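Local coordinates for beta-lactamase-related domain-containing protein (Bacteroides dorei DSM 17855, PDB 5TGF) that is probably a serine hydrolase of the beta-lactamase and penicillin-binding protein family, though its substrate is not established, at residues Asn208-Ile211 / Arg212-Lys215. Sequence-based numbering, arbitrary orientation.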
ATOM      1  N   ASN A 208      -2.142   5.324 -15.068  1.00 16.18           N
ATOM      2  CA  ASN A 208      -2.599   4.242 -15.941  1.00 19.76           C
ATOM      3  C   ASN A 208      -2.129   2.889 -15.426  1.00 19.24           C
ATOM      4  O   ASN A 208      -2.912   1.956 -15.389  1.00 21.46           O
ATOM      5  CB  ASN A 208      -2.146   4.460 -17.399  1.00 19.47           C
ATOM      6  CG  ASN A 208      -2.862   5.627 -18.066  1.00 21.07           C
ATOM      7  OD1 ASN A 208      -3.945   6.043 -17.633  1.00 20.89           O
ATOM      8  ND2 ASN A 208      -2.228   6.207 -19.095  1.00 22.57           N
ATOM      9  N   ASP A 209      -0.881   2.803 -14.960  1.00 15.30           N
ATOM     10  CA  ASP A 209      -0.369   1.565 -14.400  1.00 14.57           C
ATOM     11  C   ASP A 209      -1.148   1.142 -13.158  1.00 14.05           C
ATOM     12  O   ASP A 209      -1.562  -0.011 -13.047  1.00 14.04           O
ATOM     13  CB  ASP A 209       1.110   1.679 -14.067  1.00 14.88           C
ATOM     14  CG  ASP A 209       1.996   1.470 -15.274  1.00 18.65           C
ATOM     15  OD1 ASP A 209       1.484   1.404 -16.436  1.00 19.40           O
ATOM     16  OD2 ASP A 209       3.212   1.355 -15.037  1.00 17.67           O
ATOM     17  N   TYR A 210      -1.333   2.051 -12.199  1.00 13.85           N
ATOM     18  CA  TYR A 210      -1.893   1.634 -10.917  1.00 13.75           C
ATOM     19  C   TYR A 210      -3.391   1.298 -11.035  1.00 15.31           C
ATOM     20  O   TYR A 210      -3.904   0.426 -10.338  1.00 14.09           O
ATOM     21  CB  TYR A 210      -1.672   2.736  -9.846  1.00 14.09           C
ATOM     22  CG  TYR A 210      -1.658   2.233  -8.425  1.00 12.56           C
ATOM     23  CD1 TYR A 210      -2.837   1.888  -7.776  1.00 13.51           C
ATOM     24  CD2 TYR A 210      -0.474   2.150  -7.697  1.00 13.25           C
ATOM     25  CE1 TYR A 210      -2.838   1.483  -6.457  1.00 13.48           C
ATOM     26  CE2 TYR A 210      -0.470   1.681  -6.391  1.00 12.07           C
ATOM     27  CZ  TYR A 210      -1.644   1.347  -5.779  1.00 12.11           C
ATOM     28  OH  TYR A 210      -1.639   0.850  -4.499  1.00 13.87           O
ATOM     29  N   ILE A 211      -4.082   1.966 -11.949  1.00 14.57           N
ATOM     30  CA  ILE A 211      -5.479   1.618 -12.229  1.00 15.68           C
ATOM     31  C   ILE A 211      -5.597   0.159 -12.715  1.00 14.85           C
ATOM     32  O   ILE A 211      -6.559  -0.512 -12.385  1.00 13.31           O
ATOM     33  CB  ILE A 211      -6.087   2.636 -13.240  1.00 15.94           C
ATOM     34  CG1 ILE A 211      -6.514   3.915 -12.497  1.00 17.86           C
ATOM     35  CG2 ILE A 211      -7.324   2.089 -13.947  1.00 19.07           C
ATOM     36  CD1 ILE A 211      -7.748   3.744 -11.596  1.00 17.71           C
ATOM     37  N   ARG A 212      -4.638  -0.316 -13.514  1.00 15.40           N
ATOM     38  CA  ARG A 212      -4.642  -1.732 -13.937  1.00 17.21           C
ATOM     39  C   ARG A 212      -4.524  -2.684 -12.772  1.00 16.96           C
ATOM     40  O   ARG A 212      -5.232  -3.720 -12.715  1.00 16.06           O
ATOM     41  CB  ARG A 212      -3.539  -2.043 -14.970  1.00 17.80           C
ATOM     42  CG  ARG A 212      -3.668  -1.269 -16.275  1.00 21.10           C
ATOM     43  CD  ARG A 212      -2.352  -1.272 -17.037  1.00 23.25           C
ATOM     44  NE  ARG A 212      -2.511  -0.612 -18.322  1.00 25.43           N
ATOM     45  CZ  ARG A 212      -2.808  -1.233 -19.451  1.00 26.15           C
ATOM     46  NH1 ARG A 212      -2.904  -2.542 -19.490  1.00 25.98           N
ATOM     47  NH2 ARG A 212      -2.984  -0.534 -20.548  1.00 31.61           N
ATOM     48  N   PHE A 213      -3.641  -2.342 -11.829  1.00 16.78           N
ATOM     49  CA  PHE A 213      -3.487  -3.085 -10.590  1.00 15.22           C
ATOM     50  C   PHE A 213      -4.791  -3.161  -9.774  1.00 15.03           C
ATOM     51  O   PHE A 213      -5.177  -4.239  -9.340  1.00 15.80           O
ATOM     52  CB  PHE A 213      -2.381  -2.430  -9.715  1.00 15.22           C
ATOM     53  CG  PHE A 213      -2.257  -3.043  -8.351  1.00 14.68           C
ATOM     54  CD1 PHE A 213      -1.694  -4.291  -8.188  1.00 15.00           C
ATOM     55  CD2 PHE A 213      -2.804  -2.412  -7.232  1.00 16.16           C
ATOM     56  CE1 PHE A 213      -1.627  -4.890  -6.937  1.00 14.27           C
ATOM     57  CE2 PHE A 213      -2.741  -3.002  -5.965  1.00 15.44           C
ATOM     58  CZ  PHE A 213      -2.152  -4.251  -5.817  1.00 14.48           C
ATOM     59  N   LEU A 214      -5.425  -2.009  -9.557  1.00 15.25           N
ATOM     60  CA  LEU A 214      -6.664  -1.926  -8.763  1.00 17.20           C
ATOM     61  C   LEU A 214      -7.830  -2.721  -9.418  1.00 16.09           C
ATOM     62  O   LEU A 214      -8.569  -3.429  -8.730  1.00 14.75           O
ATOM     63  CB  LEU A 214      -7.069  -0.471  -8.558  1.00 16.86           C
ATOM     64  CG  LEU A 214      -6.273   0.328  -7.514  1.00 16.96           C
ATOM     65  CD1 LEU A 214      -6.682   1.786  -7.577  1.00 15.87           C
ATOM     66  CD2 LEU A 214      -6.435  -0.244  -6.120  1.00 18.21           C
ATOM     67  N   LYS A 215      -7.910  -2.666 -10.742  1.00 16.52           N
ATOM     68  CA  LYS A 215      -8.898  -3.461 -11.485  1.00 18.78           C
ATOM     69  C   LYS A 215      -8.727  -4.949 -11.179  1.00 19.55           C
ATOM     70  O   LYS A 215      -9.706  -5.655 -10.887  1.00 20.55           O
ATOM     71  CB  LYS A 215      -8.774  -3.205 -12.985  1.00 22.12           C
ATOM     72  CG  LYS A 215      -9.843  -3.897 -13.839  1.00 28.02           C
ATOM     73  CD  LYS A 215      -9.609  -3.754 -15.335  1.00 28.84           C
ATOM     74  CE  LYS A 215     -10.729  -4.471 -16.109  1.00 34.28           C
ATOM     75  NZ  LYS A 215     -10.528  -4.402 -17.579  1.00 36.60           N
TER
HETATM   76  O   HOH W   1      -0.554   1.580 -18.333  1.00 28.30           O
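Tyr-210 and Phe-213, one helical turn apart, point the same way and form a T-shaped pair: the edge of the phenylalanine ring, led by CD2, is directed at the face of the tyrosine ring, with centroids 5.5 Å apart and planes at 68°. Leu-214 takes the rim of the same tyrosine ring, its CG lying 3.8 Å from Tyr-210 CE1 near the ring plane. Both aromatic side chains leave the helix with CG anti to the backbone N (chi1 -155° in Tyr-210, 174° in Phe-213), which sets the rings alongside each other. In the backbone, Leu-214 N donates a hydrogen bond of 3.0 Å to Tyr-210 O, and Lys-215 N reaches Ile-211 O at 3.0 Å; the preceding bonds, from Arg-212 N and Phe-213 N, are weak. On another side of the helix a water donates a hydrogen bond to Asp-209 OD1 (2.8 Å) and accepts one from Arg-212 NE (2.9 Å), joining opposite charges that do not touch directly. The backbone amides of Thr-182 and His-183 and the hydroxyl of Ser-184 also hold the Asp-209 carboxylate, while Arg-212 NH1 bonds to Leu-179 O. Tyr-210 OH bonds to Ala-59 O, the tyrosine ring also stacks on Phe-305, and Phe-213 meets Trp-62 edge-to-face. Helix 207-218 thus packs against both helix 60-74 and strands 293-297 and 302-307 of the antiparallel sheet, an alpha/beta association consistent with the serine beta-lactamase fold, with the Tyr-210 side chain near, though not touching, the residues of a putative SxxK motif.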